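Local coordinates for protein pyridoxal kinase (Lactobacillus plantarum, PDB 3H74) that probably catalyses the ATP-dependent phosphorylation of pyridoxal to pyridoxal 5'-phosphate, as a kinase of the ribokinase-like superfamily, at residues P108-L113 against D123-M128; I132-V137 against Q169-A174; V137-T142 against H175-D180; I162-Q167 against A190-A195; V181-Q186 against G196-C201. All blocks are in the same frame, centred on the assembly; numbering follows the deposited sequence.

Contact 1 of 5, residues P108-L113 against D123-M128; sequences PVLGDL and DYVAAM
L110 and Y124 make the closest apolar touch here, with CD2 of L110 3.5 Å from CD2 of Y124 while the two side chains cross obliquely. The same L110 methyl lies 4.0 Å from CB of M128 and, more loosely, L110 CD2 meets V125 CG2 at 4.4 Å. A single leucine branch is thus held by three residues on one side of helix 122-131, a task suited to a side chain that forks at its end. The second apolar pair is P108 with M128, modelled as selenomethionine. P108 CB packs 3.8 Å from M128 CG, and a bend at chi2 (56°) places M128 SE alongside the proline, 3.8 Å from P108 CA. An unbranched, pliable chain fits well against the rigid proline ring. L148 of helix 142-149 also touches P108, L110 and M128.

In the ribokinase-like alpha/beta fold, P108 follows strand 103-106 of the central sheet, and helix 122-131 belongs to the connection that leads on to the parallel neighbour 137-138. The contact therefore joins the exit of one strand to the helix that follows it.

Polar contacts lie at the rim of the Y124 ring. A tyrosine suits the place because its ring can pack on L110 and stack with F120 while its hydroxyl serves polar partners. V109 O sits in the ring plane at its edge, 3.7 Å from Y124 CE2. Water 1 donates to V109 O at 2.8 Å and lies 2.6 Å from Y124 OH, a hydroxyl that is also hydrogen-bonded to the backbone N of G84.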
# COMPACT_ATOMS: atom_id res chain seq x y z
N PRO A 108 1.69 1.37 5.35
CA PRO A 108 1.94 0.96 6.73
C PRO A 108 0.70 0.32 7.35
O PRO A 108 0.03 0.92 8.19
CB PRO A 108 2.29 2.28 7.42
CG PRO A 108 1.49 3.29 6.69
CD PRO A 108 1.38 2.81 5.26
N VAL A 109 0.39 -0.88 6.89
CA VAL A 109 -0.85 -1.55 7.27
C VAL A 109 -0.83 -1.90 8.75
O VAL A 109 0.00 -2.70 9.20
CB VAL A 109 -1.06 -2.82 6.40
CG1 VAL A 109 -2.27 -3.61 6.88
CG2 VAL A 109 -1.20 -2.45 4.94
N LEU A 110 -1.76 -1.30 9.50
CA LEU A 110 -1.83 -1.47 10.96
C LEU A 110 -3.24 -1.61 11.48
O LEU A 110 -3.47 -2.30 12.46
CB LEU A 110 -1.18 -0.29 11.69
CG LEU A 110 0.30 0.03 11.47
CD1 LEU A 110 0.60 1.38 12.06
CD2 LEU A 110 1.21 -1.03 12.06
N GLY A 111 -4.19 -0.91 10.87
CA GLY A 111 -5.54 -0.90 11.41
C GLY A 111 -6.47 -0.04 10.61
O GLY A 111 -6.09 0.53 9.58
N ASP A 112 -7.72 0.04 11.07
CA ASP A 112 -8.75 0.84 10.42
C ASP A 112 -9.86 1.06 11.44
O ASP A 112 -9.90 0.39 12.48
CB ASP A 112 -9.30 0.11 9.19
CG ASP A 112 -10.06 1.03 8.23
OD1 ASP A 112 -10.00 2.27 8.37
OD2 ASP A 112 -10.73 0.49 7.32
N LEU A 113 -10.73 2.02 11.15
CA LEU A 113 -11.87 2.35 12.01
C LEU A 113 -11.45 2.59 13.47
O LEU A 113 -12.17 2.25 14.41
CB LEU A 113 -12.95 1.26 11.92
CG LEU A 113 -13.53 0.99 10.52
CD1 LEU A 113 -14.36 -0.29 10.53
CD2 LEU A 113 -14.36 2.16 10.02
N ASP A 123 4.18 -3.12 19.78
CA ASP A 123 5.45 -3.64 19.28
C ASP A 123 5.47 -3.63 17.75
O ASP A 123 6.49 -3.29 17.15
CB ASP A 123 5.72 -5.06 19.80
CG ASP A 123 6.19 -5.08 21.25
OD1 ASP A 123 6.64 -4.04 21.77
OD2 ASP A 123 6.10 -6.16 21.87
N TYR A 124 4.35 -3.99 17.14
CA TYR A 124 4.26 -3.99 15.68
C TYR A 124 4.28 -2.57 15.13
O TYR A 124 4.92 -2.32 14.10
CB TYR A 124 3.03 -4.76 15.19
CG TYR A 124 3.07 -5.00 13.69
CD1 TYR A 124 3.93 -5.94 13.15
CD2 TYR A 124 2.27 -4.26 12.83
CE1 TYR A 124 3.98 -6.17 11.78
CE2 TYR A 124 2.31 -4.47 11.45
CZ TYR A 124 3.17 -5.42 10.94
OH TYR A 124 3.23 -5.65 9.59
N VAL A 125 3.61 -1.64 15.82
CA VAL A 125 3.65 -0.23 15.44
C VAL A 125 5.09 0.29 15.46
O VAL A 125 5.51 1.02 14.56
CB VAL A 125 2.75 0.64 16.36
CG1 VAL A 125 2.83 2.10 15.96
CG2 VAL A 125 1.30 0.18 16.26
N ALA A 126 5.85 -0.08 16.49
CA ALA A 126 7.24 0.34 16.60
C ALA A 126 8.08 -0.23 15.44
O ALA A 126 8.91 0.48 14.87
CB ALA A 126 7.82 -0.06 17.95
N ALA A 127 7.85 -1.49 15.10
CA ALA A 127 8.53 -2.09 13.96
C ALA A 127 8.20 -1.35 12.65
O ALA A 127 9.07 -1.14 11.80
CB ALA A 127 8.20 -3.56 13.85
N MSE A 128 6.94 -0.95 12.51
CA MSE A 128 6.50 -0.22 11.33
C MSE A 128 7.18 1.15 11.24
O MSE A 128 7.57 1.59 10.16
CB MSE A 128 4.99 -0.05 11.34
CG MSE A 128 4.45 0.52 10.03
SE MSE A 128 4.94 -0.51 8.44
CE MSE A 128 4.35 -2.26 9.04
O HOH W 1 1.86 -4.26 7.83

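Contact 2 of 5, residues I132-V137 against Q169-A174; sequences IQQADV and QLKTGA
Q169 and L170 meet I132 where two loops run together, each linking a helix to a strand (137-138 and 175-176) of the central, mostly parallel sheet in this ribokinase-like alpha/beta fold. Q169 places OE1 4.0 Å from I132 CD1, while its NE2 is bonded to L148 O. The L170 CD2 methyl meets I132, 3.5 Å from I132 O and 4.0 Å from I132 CD1. K171 then does most of the bridging. Its N makes a weak hydrogen bond to Q133 O and also donates to water 2, which lies within hydrogen-bonding distance of I132 O and A135 O. CG takes the crowded position between N and the carbonyl carbon (chi1 68°), and the rest of the chain is extended, passing Q134 at about a right angle. K171 NZ ends in a salt bridge to D136 OD2 at 2.8 Å, arriving 50° out of the carboxylate plane, and in a weak hydrogen bond to Q134 O. An alanine in place of K171 would probably leave D136 OD2 without its charged partner and Q134 O without the weak bond from NZ. In the type II turn K171 to A174, G173 has a positive phi (89°), where a CB would jam against the preceding carbonyl O. A174 brings CB to 3.2 Å from A135 O.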
# COMPACT_ATOMS: atom_id res chain seq x y z
N ILE A 132 9.28 2.36 7.88
CA ILE A 132 8.94 3.53 7.08
C ILE A 132 10.04 4.59 7.01
O ILE A 132 9.95 5.52 6.21
CB ILE A 132 7.62 4.21 7.55
CG1 ILE A 132 7.78 4.81 8.96
CG2 ILE A 132 6.43 3.23 7.42
CD1 ILE A 132 6.59 5.63 9.43
N GLN A 133 11.08 4.45 7.84
CA GLN A 133 12.05 5.52 8.05
C GLN A 133 12.80 5.97 6.79
O GLN A 133 13.18 7.14 6.68
CB GLN A 133 13.02 5.19 9.20
CG GLN A 133 14.11 4.16 8.88
CD GLN A 133 14.61 3.40 10.11
OE1 GLN A 133 14.26 3.71 11.25
NE2 GLN A 133 15.42 2.37 9.88
N GLN A 134 12.99 5.07 5.83
CA GLN A 134 13.67 5.44 4.58
C GLN A 134 12.74 5.46 3.36
O GLN A 134 13.19 5.62 2.23
CB GLN A 134 14.91 4.57 4.34
CG GLN A 134 16.05 4.85 5.33
CD GLN A 134 16.61 6.27 5.23
OE1 GLN A 134 17.00 6.71 4.14
NE2 GLN A 134 16.67 6.97 6.35
N ALA A 135 11.44 5.32 3.60
CA ALA A 135 10.46 5.34 2.51
C ALA A 135 10.39 6.73 1.89
O ALA A 135 10.49 7.74 2.59
CB ALA A 135 9.09 4.94 3.01
N ASP A 136 10.22 6.78 0.57
CA ASP A 136 9.94 8.04 -0.11
C ASP A 136 8.50 8.48 0.10
O ASP A 136 8.20 9.68 0.18
CB ASP A 136 10.23 7.91 -1.60
CG ASP A 136 11.68 7.61 -1.87
OD1 ASP A 136 12.00 6.51 -2.35
OD2 ASP A 136 12.53 8.48 -1.57
N VAL A 137 7.59 7.51 0.15
CA VAL A 137 6.17 7.78 0.29
C VAL A 137 5.59 6.73 1.23
O VAL A 137 5.89 5.54 1.07
CB VAL A 137 5.43 7.72 -1.08
CG1 VAL A 137 3.93 7.90 -0.90
CG2 VAL A 137 5.96 8.80 -2.02
N GLN A 169 9.04 11.90 10.91
CA GLN A 169 9.47 10.51 11.14
C GLN A 169 9.94 9.83 9.87
O GLN A 169 10.12 8.61 9.83
CB GLN A 169 8.29 9.68 11.59
CG GLN A 169 7.81 9.89 12.98
CD GLN A 169 6.82 8.81 13.35
OE1 GLN A 169 6.89 7.68 12.84
NE2 GLN A 169 5.88 9.14 14.22
N LEU A 170 10.05 10.62 8.81
CA LEU A 170 10.51 10.12 7.54
C LEU A 170 11.82 10.82 7.24
O LEU A 170 12.12 11.88 7.81
CB LEU A 170 9.46 10.39 6.46
CG LEU A 170 8.04 9.84 6.68
CD1 LEU A 170 7.11 10.24 5.53
CD2 LEU A 170 8.00 8.31 6.88
N LYS A 171 12.62 10.23 6.35
CA LYS A 171 13.84 10.86 5.87
C LYS A 171 13.52 12.21 5.22
O LYS A 171 12.37 12.49 4.86
CB LYS A 171 14.55 9.95 4.88
CG LYS A 171 13.80 9.77 3.57
CD LYS A 171 14.55 8.90 2.60
CE LYS A 171 13.79 8.80 1.30
NZ LYS A 171 14.47 7.87 0.36
N THR A 172 14.55 13.04 5.06
CA THR A 172 14.39 14.34 4.43
C THR A 172 13.85 14.18 3.01
O THR A 172 14.34 13.34 2.25
CB THR A 172 15.74 15.11 4.41
OG1 THR A 172 16.38 15.01 5.69
CG2 THR A 172 15.51 16.58 4.06
N GLY A 173 12.84 14.97 2.66
CA GLY A 173 12.28 14.98 1.31
C GLY A 173 11.15 13.99 1.05
O GLY A 173 10.52 14.04 -0.01
N ALA A 174 10.89 13.11 2.01
CA ALA A 174 9.85 12.08 1.87
C ALA A 174 8.46 12.65 2.09
O ALA A 174 8.31 13.78 2.56
CB ALA A 174 10.12 10.94 2.82
O HOH W 2 11.09 8.01 5.20
O HOH W 3 11.71 11.05 -0.96

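Contact 3 of 5, residues V137-T142 against H175-D180; sequences VILPNT and HAVITD. With SO4 (sulfate ion), chain B.
T142 is gripped twice by the carboxylate of D180, which engages both the backbone and the side chain of the same residue. T142 OG1 donates to D180 OD1 at 2.7 Å, and T142 N reaches D180 OD2 at 3.1 Å in a nearly straight bond (172°). Both donors come from the syn side, somewhat out of the carboxylate plane. D180 CG lies between its own backbone N and carbonyl carbon (chi1 62°), the side chain crossing that of T142 at about a right angle. Aspartate suits the place because its two oxygens match two donors at a helix start. N141, just before T142, is the N-cap: its OD1 bonds E144 N, and N141 ND2 points straight at O2 of a sulfate ion, probably from the crystallisation liquor, 2.9 Å away, and also hydrogen-bonds G111 O. Earlier, I138 N bonds H175 O at 3.0 Å, and V177 N bonds I138 O at 3.0 Å. P140 offers its O to T179 N, at the residue where the chain turns a corner. V137 CG1 packs on V177 CG2 at 4.1 Å, while I138 and A176 face the other side. This is the parallel edge pair of the ribokinase-like sheet, joined by a beta-alpha-beta crossover.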
# COMPACT_ATOMS: atom_id res chain seq x y z
N VAL A 137 7.59 7.51 0.15
CA VAL A 137 6.17 7.78 0.29
C VAL A 137 5.59 6.73 1.23
O VAL A 137 5.89 5.54 1.07
CB VAL A 137 5.43 7.72 -1.08
CG1 VAL A 137 3.93 7.90 -0.90
CG2 VAL A 137 5.96 8.80 -2.02
N ILE A 138 4.79 7.16 2.19
CA ILE A 138 3.98 6.24 2.99
C ILE A 138 2.51 6.55 2.76
O ILE A 138 2.14 7.70 2.50
CB ILE A 138 4.34 6.25 4.50
CG1 ILE A 138 4.10 7.62 5.14
CG2 ILE A 138 5.78 5.83 4.69
CD1 ILE A 138 4.01 7.57 6.67
N LEU A 139 1.66 5.52 2.88
CA LEU A 139 0.24 5.61 2.54
C LEU A 139 -0.69 5.19 3.68
O LEU A 139 -1.57 4.35 3.48
CB LEU A 139 -0.03 4.76 1.29
CG LEU A 139 0.75 5.14 0.03
CD1 LEU A 139 0.54 4.09 -1.07
CD2 LEU A 139 0.36 6.53 -0.47
N PRO A 140 -0.52 5.79 4.88
CA PRO A 140 -1.41 5.43 5.98
C PRO A 140 -2.84 5.88 5.73
O PRO A 140 -3.07 6.91 5.09
CB PRO A 140 -0.82 6.22 7.15
CG PRO A 140 -0.19 7.41 6.50
CD PRO A 140 0.45 6.83 5.28
N ASN A 141 -3.79 5.14 6.27
CA ASN A 141 -5.13 5.67 6.46
C ASN A 141 -5.14 6.51 7.75
O ASN A 141 -4.10 6.71 8.38
CB ASN A 141 -6.19 4.55 6.44
CG ASN A 141 -6.03 3.56 7.58
OD1 ASN A 141 -5.54 3.90 8.65
ND2 ASN A 141 -6.47 2.32 7.37
N THR A 142 -6.31 7.00 8.13
CA THR A 142 -6.43 7.92 9.26
C THR A 142 -6.12 7.24 10.59
O THR A 142 -5.55 7.85 11.50
CB THR A 142 -7.82 8.61 9.23
OG1 THR A 142 -7.86 9.55 8.16
CG2 THR A 142 -8.11 9.34 10.51
N HIS A 175 7.43 11.86 1.77
CA HIS A 175 6.05 12.32 1.80
C HIS A 175 5.14 11.38 2.56
O HIS A 175 5.05 10.19 2.24
CB HIS A 175 5.50 12.42 0.37
CG HIS A 175 6.36 13.23 -0.53
ND1 HIS A 175 6.38 14.61 -0.49
CD2 HIS A 175 7.24 12.87 -1.49
CE1 HIS A 175 7.24 15.06 -1.39
NE2 HIS A 175 7.77 14.02 -2.01
N ALA A 176 4.45 11.93 3.56
CA ALA A 176 3.37 11.22 4.23
C ALA A 176 2.06 11.57 3.51
O ALA A 176 1.71 12.74 3.36
CB ALA A 176 3.31 11.62 5.69
N VAL A 177 1.35 10.55 3.06
CA VAL A 177 0.08 10.74 2.36
C VAL A 177 -1.01 9.97 3.09
O VAL A 177 -0.95 8.73 3.15
CB VAL A 177 0.17 10.25 0.90
CG1 VAL A 177 -1.15 10.48 0.17
CG2 VAL A 177 1.32 10.91 0.16
N ILE A 178 -2.00 10.66 3.65
CA ILE A 178 -3.14 9.99 4.27
C ILE A 178 -4.19 9.73 3.19
O ILE A 178 -4.55 10.65 2.47
CB ILE A 178 -3.72 10.80 5.46
CG1 ILE A 178 -2.65 10.97 6.54
CG2 ILE A 178 -4.95 10.10 6.03
CD1 ILE A 178 -3.06 11.88 7.70
N THR A 179 -4.68 8.50 3.10
CA THR A 179 -5.41 8.04 1.90
C THR A 179 -6.94 8.00 1.94
O THR A 179 -7.59 7.73 0.93
CB THR A 179 -4.92 6.63 1.47
OG1 THR A 179 -5.17 5.72 2.54
CG2 THR A 179 -3.42 6.65 1.12
N ASP A 180 -7.53 8.29 3.10
CA ASP A 180 -8.98 8.14 3.29
C ASP A 180 -9.62 9.43 3.80
O ASP A 180 -10.63 9.41 4.50
CB ASP A 180 -9.27 7.00 4.27
CG ASP A 180 -8.68 7.24 5.66
OD1 ASP A 180 -7.96 8.24 5.84
OD2 ASP A 180 -8.95 6.43 6.57
S SO4 B . -6.93 0.84 3.72
O1 SO4 B . -5.58 0.45 4.10
O2 SO4 B . -7.52 1.70 4.74
O3 SO4 B . -6.92 1.52 2.42
O4 SO4 B . -7.76 -0.37 3.61

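Contact 4 of 5, residues I162-Q167 against A190-A195; sequences ILPALQ and AWLDEA
Q167 OE1 takes three hydrogen bonds, one from the backbone N of A176 and two from waters that lead to L192. Water 5 donates to Q167 OE1 at 2.8 Å and to L192 O at 2.7 Å. Water 4 donates to Q167 OE1 at 2.9 Å and accepts from L192 N at 2.8 Å. The amide nitrogen works in the same way, since Q167 NE2 donates to water 6, which donates to D193 O. A glutamine suits this place because its acceptor and donor ends can each serve backbone groups of the strand through solvent, and the three bonds at OE1 would fix the turn of its amide.

Beside this wet bridge the contact is apolar. L192 CG, anti to its own carbonyl carbon (chi1 -64°), comes to lie 3.9 Å from L163 CB, and L192 CD1 packs 4.0 Å from P164 CG, the two side chains crossing at about a right angle. L163 in turn sends CD1 over the strand backbone, 4.0 Å from W191 CA. Forked apolar side chains suit both leucine positions, since their branches can meet several partners between helix and strand. P164 has no N-H to give to the turn before it, and the helix is kinked there. An alanine in place of L192 would probably open a gap beside L163 CB and the P164 ring.

The axes of helix 162-167 and strand 190-192 approach to 8.6 Å, their directions 65° apart. Helix 159-167 thus packs over the sheet formed by strands 178-183, 186-192 and 198-204, with L163 also touching I178 and V198, while W191 turns from the helix to meet helix 231-251.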
# COMPACT_ATOMS: atom_id res chain seq x y z
N ILE A 162 -1.21 16.64 12.16
CA ILE A 162 -0.82 15.23 11.98
C ILE A 162 0.15 15.00 10.82
O ILE A 162 1.09 14.21 10.95
CB ILE A 162 -2.06 14.28 11.95
CG1 ILE A 162 -1.64 12.81 12.09
CG2 ILE A 162 -2.94 14.50 10.72
CD1 ILE A 162 -2.73 11.90 12.64
N LEU A 163 -0.03 15.71 9.71
CA LEU A 163 0.88 15.53 8.58
C LEU A 163 2.34 15.95 8.90
O LEU A 163 3.25 15.17 8.66
CB LEU A 163 0.35 16.18 7.29
CG LEU A 163 -0.89 15.55 6.64
CD1 LEU A 163 -1.41 16.44 5.52
CD2 LEU A 163 -0.60 14.15 6.12
N PRO A 164 2.56 17.16 9.45
CA PRO A 164 3.94 17.49 9.86
C PRO A 164 4.54 16.51 10.87
O PRO A 164 5.73 16.18 10.77
CB PRO A 164 3.80 18.89 10.47
CG PRO A 164 2.62 19.46 9.81
CD PRO A 164 1.66 18.31 9.68
N ALA A 165 3.74 16.04 11.82
CA ALA A 165 4.22 15.08 12.82
C ALA A 165 4.64 13.76 12.17
O ALA A 165 5.70 13.22 12.47
CB ALA A 165 3.18 14.85 13.89
N LEU A 166 3.80 13.27 11.25
CA LEU A 166 4.09 12.06 10.48
C LEU A 166 5.36 12.22 9.65
O LEU A 166 6.22 11.35 9.65
CB LEU A 166 2.93 11.73 9.53
CG LEU A 166 1.66 10.96 9.91
CD1 LEU A 166 0.65 10.99 8.78
CD2 LEU A 166 2.01 9.52 10.28
N GLN A 167 5.47 13.33 8.94
CA GLN A 167 6.54 13.45 7.95
C GLN A 167 7.92 13.61 8.58
O GLN A 167 8.92 13.24 7.97
CB GLN A 167 6.23 14.57 6.96
CG GLN A 167 7.01 14.49 5.65
CD GLN A 167 6.27 15.19 4.57
OE1 GLN A 167 5.22 14.73 4.14
NE2 GLN A 167 6.81 16.32 4.13
N ALA A 190 -4.45 13.29 1.23
CA ALA A 190 -3.93 14.57 1.70
C ALA A 190 -2.45 14.45 1.99
O ALA A 190 -2.00 13.43 2.51
CB ALA A 190 -4.67 15.03 2.93
N TRP A 191 -1.70 15.49 1.66
CA TRP A 191 -0.25 15.50 1.85
C TRP A 191 0.24 16.95 1.92
O TRP A 191 -0.50 17.88 1.59
CB TRP A 191 0.45 14.73 0.72
CG TRP A 191 0.50 15.48 -0.57
CD1 TRP A 191 1.59 16.12 -1.09
CD2 TRP A 191 -0.56 15.67 -1.52
NE1 TRP A 191 1.27 16.71 -2.28
CE2 TRP A 191 -0.05 16.45 -2.57
CE3 TRP A 191 -1.91 15.26 -1.58
CZ2 TRP A 191 -0.81 16.83 -3.67
CZ3 TRP A 191 -2.67 15.65 -2.67
CH2 TRP A 191 -2.12 16.42 -3.71
N LEU A 192 1.50 17.12 2.33
CA LEU A 192 2.11 18.44 2.38
C LEU A 192 2.91 18.70 1.11
O LEU A 192 3.72 17.86 0.71
CB LEU A 192 3.04 18.57 3.59
CG LEU A 192 2.43 18.47 4.99
CD1 LEU A 192 3.54 18.42 6.03
CD2 LEU A 192 1.46 19.61 5.28
N ASP A 193 2.71 19.84 0.50
CA ASP A 193 3.55 20.28 -0.59
C ASP A 193 4.88 20.80 -0.06
O ASP A 193 5.09 20.85 1.11
CB ASP A 193 2.81 21.29 -1.51
CG ASP A 193 2.55 22.65 -0.88
OD1 ASP A 193 3.08 22.97 0.12
OD2 ASP A 193 1.75 23.33 -1.47
N GLU A 194 5.74 21.18 -0.99
CA GLU A 194 7.06 21.65 -0.63
C GLU A 194 7.07 22.88 0.29
O GLU A 194 7.99 23.07 1.03
CB GLU A 194 7.80 21.98 -1.88
CG GLU A 194 8.25 20.83 -2.58
CD GLU A 194 9.64 21.08 -3.14
OE1 GLU A 194 9.94 22.23 -3.41
OE2 GLU A 194 10.46 20.15 -3.14
N ALA A 195 6.01 23.67 0.19
CA ALA A 195 5.81 24.88 0.93
C ALA A 195 5.16 24.63 2.27
O ALA A 195 4.94 25.52 3.03
CB ALA A 195 4.99 25.84 0.09
O HOH W 4 2.41 15.27 4.28
O HOH W 5 4.73 15.53 1.53
O HOH W 6 6.76 18.62 2.45

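Contact 5 of 5, residues V181-Q186 against G196-C201; sequences VQRADQ and GHVQYC
Y200 and R183 stack on one face of a three-stranded antiparallel sheet, reaching over its middle strand 186-192 from the two outer strands. The R183 guanidinium lies flat on the tyrosine, their centres 4.6 Å apart and planes at 15°. R183 CD sits over the middle of the Y200 ring, 3.8 Å from its centroid, in a CH-pi contact. The two side chains slide past each other in opposite directions, so that R183 NH1 ends 3.4 Å from Y200 CB. A long arginine, extended from CG to NE, can lay both its methylenes and its charged group along a ring in this way.

The antiparallel meander explains the meeting: a type II' turn from R183 to Q186 links the first two strands. V181 and R183, two residues apart on one strand, share a face and both address Y200, whose CG, anti to the backbone N (chi1 177°), carries the ring toward strand 181-183.

At the ring edge, Y200 OH donates to V181 O at 2.9 Å, tilted 35° from the carbonyl plane. V181 CG1 packs 3.6 Å from Y200 CE1, and Q186 CB lies 3.6 Å from Y200 OH. R183 NH2 reaches V198 CG1 at 4.1 Å.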
# COMPACT_ATOMS: atom_id res chain seq x y z
N VAL A 181 -9.01 10.56 3.45
CA VAL A 181 -9.51 11.84 3.92
C VAL A 181 -10.80 12.17 3.17
O VAL A 181 -10.83 12.16 1.94
CB VAL A 181 -8.47 12.96 3.72
CG1 VAL A 181 -9.05 14.32 4.11
CG2 VAL A 181 -7.23 12.68 4.56
N GLN A 182 -11.85 12.46 3.93
CA GLN A 182 -13.13 12.83 3.36
C GLN A 182 -13.34 14.33 3.41
O GLN A 182 -13.08 14.97 4.43
CB GLN A 182 -14.27 12.08 4.06
CG GLN A 182 -14.22 10.58 3.78
CD GLN A 182 -15.35 9.81 4.42
OE1 GLN A 182 -15.11 8.86 5.17
NE2 GLN A 182 -16.58 10.19 4.12
N ARG A 183 -13.77 14.89 2.28
CA ARG A 183 -14.14 16.30 2.21
C ARG A 183 -15.43 16.37 1.45
O ARG A 183 -15.48 16.04 0.25
CB ARG A 183 -13.07 17.12 1.50
CG ARG A 183 -11.85 17.40 2.35
CD ARG A 183 -10.97 18.42 1.69
NE ARG A 183 -9.78 18.70 2.50
CZ ARG A 183 -8.82 19.54 2.15
NH1 ARG A 183 -8.89 20.19 1.00
NH2 ARG A 183 -7.78 19.73 2.95
N ALA A 184 -16.48 16.81 2.15
CA ALA A 184 -17.84 16.75 1.66
C ALA A 184 -18.13 15.35 1.09
O ALA A 184 -18.04 14.36 1.82
CB ALA A 184 -18.10 17.85 0.62
N ASP A 185 -18.50 15.29 -0.18
CA ASP A 185 -18.81 14.01 -0.82
C ASP A 185 -17.62 13.28 -1.48
O ASP A 185 -17.82 12.29 -2.18
CB ASP A 185 -19.94 14.21 -1.83
CG ASP A 185 -19.69 15.35 -2.77
OD1 ASP A 185 -18.53 15.57 -3.18
OD2 ASP A 185 -20.67 16.04 -3.10
N GLN A 186 -16.41 13.79 -1.24
CA GLN A 186 -15.19 13.22 -1.83
C GLN A 186 -14.42 12.39 -0.81
O GLN A 186 -14.53 12.62 0.40
CB GLN A 186 -14.29 14.33 -2.37
CG GLN A 186 -15.00 15.35 -3.24
CD GLN A 186 -15.19 14.90 -4.68
OE1 GLN A 186 -16.32 14.81 -5.17
NE2 GLN A 186 -14.09 14.62 -5.36
N GLY A 196 4.87 23.36 2.54
CA GLY A 196 4.30 22.94 3.82
C GLY A 196 2.80 23.15 3.93
O GLY A 196 2.23 23.12 5.03
N HIS A 197 2.16 23.37 2.78
CA HIS A 197 0.71 23.56 2.74
C HIS A 197 0.03 22.23 2.48
O HIS A 197 0.50 21.41 1.68
CB HIS A 197 0.33 24.57 1.67
CG HIS A 197 0.87 25.94 1.90
ND1 HIS A 197 1.72 26.57 1.01
CD2 HIS A 197 0.71 26.80 2.93
CE1 HIS A 197 2.04 27.77 1.48
NE2 HIS A 197 1.44 27.93 2.65
N VAL A 198 -1.09 22.01 3.16
CA VAL A 198 -1.87 20.79 3.01
C VAL A 198 -2.56 20.80 1.65
O VAL A 198 -3.31 21.73 1.32
CB VAL A 198 -2.92 20.62 4.14
CG1 VAL A 198 -3.83 19.42 3.88
CG2 VAL A 198 -2.23 20.48 5.49
N GLN A 199 -2.28 19.78 0.87
CA GLN A 199 -2.94 19.59 -0.41
C GLN A 199 -3.87 18.39 -0.33
O GLN A 199 -3.69 17.49 0.50
CB GLN A 199 -1.93 19.42 -1.54
CG GLN A 199 -0.98 20.61 -1.75
CD GLN A 199 -1.71 21.90 -2.08
OE1 GLN A 199 -2.82 21.90 -2.62
NE2 GLN A 199 -1.07 23.03 -1.77
N TYR A 200 -4.87 18.37 -1.18
CA TYR A 200 -5.85 17.29 -1.23
C TYR A 200 -6.26 16.99 -2.62
O TYR A 200 -6.47 17.86 -3.41
CB TYR A 200 -7.08 17.67 -0.41
CG TYR A 200 -8.23 16.67 -0.40
CD1 TYR A 200 -8.26 15.64 0.52
CD2 TYR A 200 -9.27 16.76 -1.26
CE1 TYR A 200 -9.28 14.73 0.55
CE2 TYR A 200 -10.30 15.89 -1.19
CZ TYR A 200 -10.30 14.86 -0.30
OH TYR A 200 -11.33 13.97 -0.29
N CYS A 201 -6.42 15.76 -2.93
CA CYS A 201 -7.19 15.43 -4.09
C CYS A 201 -8.00 14.20 -3.81
O CYS A 201 -7.62 13.35 -3.12
CB CYS A 201 -6.33 15.23 -5.28
SG CYS A 201 -5.19 13.99 -5.15

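How the contacts relate
Contacts 1, 2 and 3 follow the central, mostly parallel sheet, while contacts 4 and 5 belong to the small antiparallel sheet beside it. Contact 3 joins the two: it shares V137 with contact 2, where D136 O and H175 N are 2.8 Å apart, and it runs into the strand used by contact 5. I178 O, 2.9 Å from A190 N, ties contact 3 to contact 4, and W191 O, 2.7 Å from Q199 N, ties contact 4 to contact 5. Contacts 1 and 3 meet at G111 O and N141 ND2, near the sulfate, which may mark an anion-binding pocket. Contact 5 is remote from contact 1, their centres about 23 Å apart.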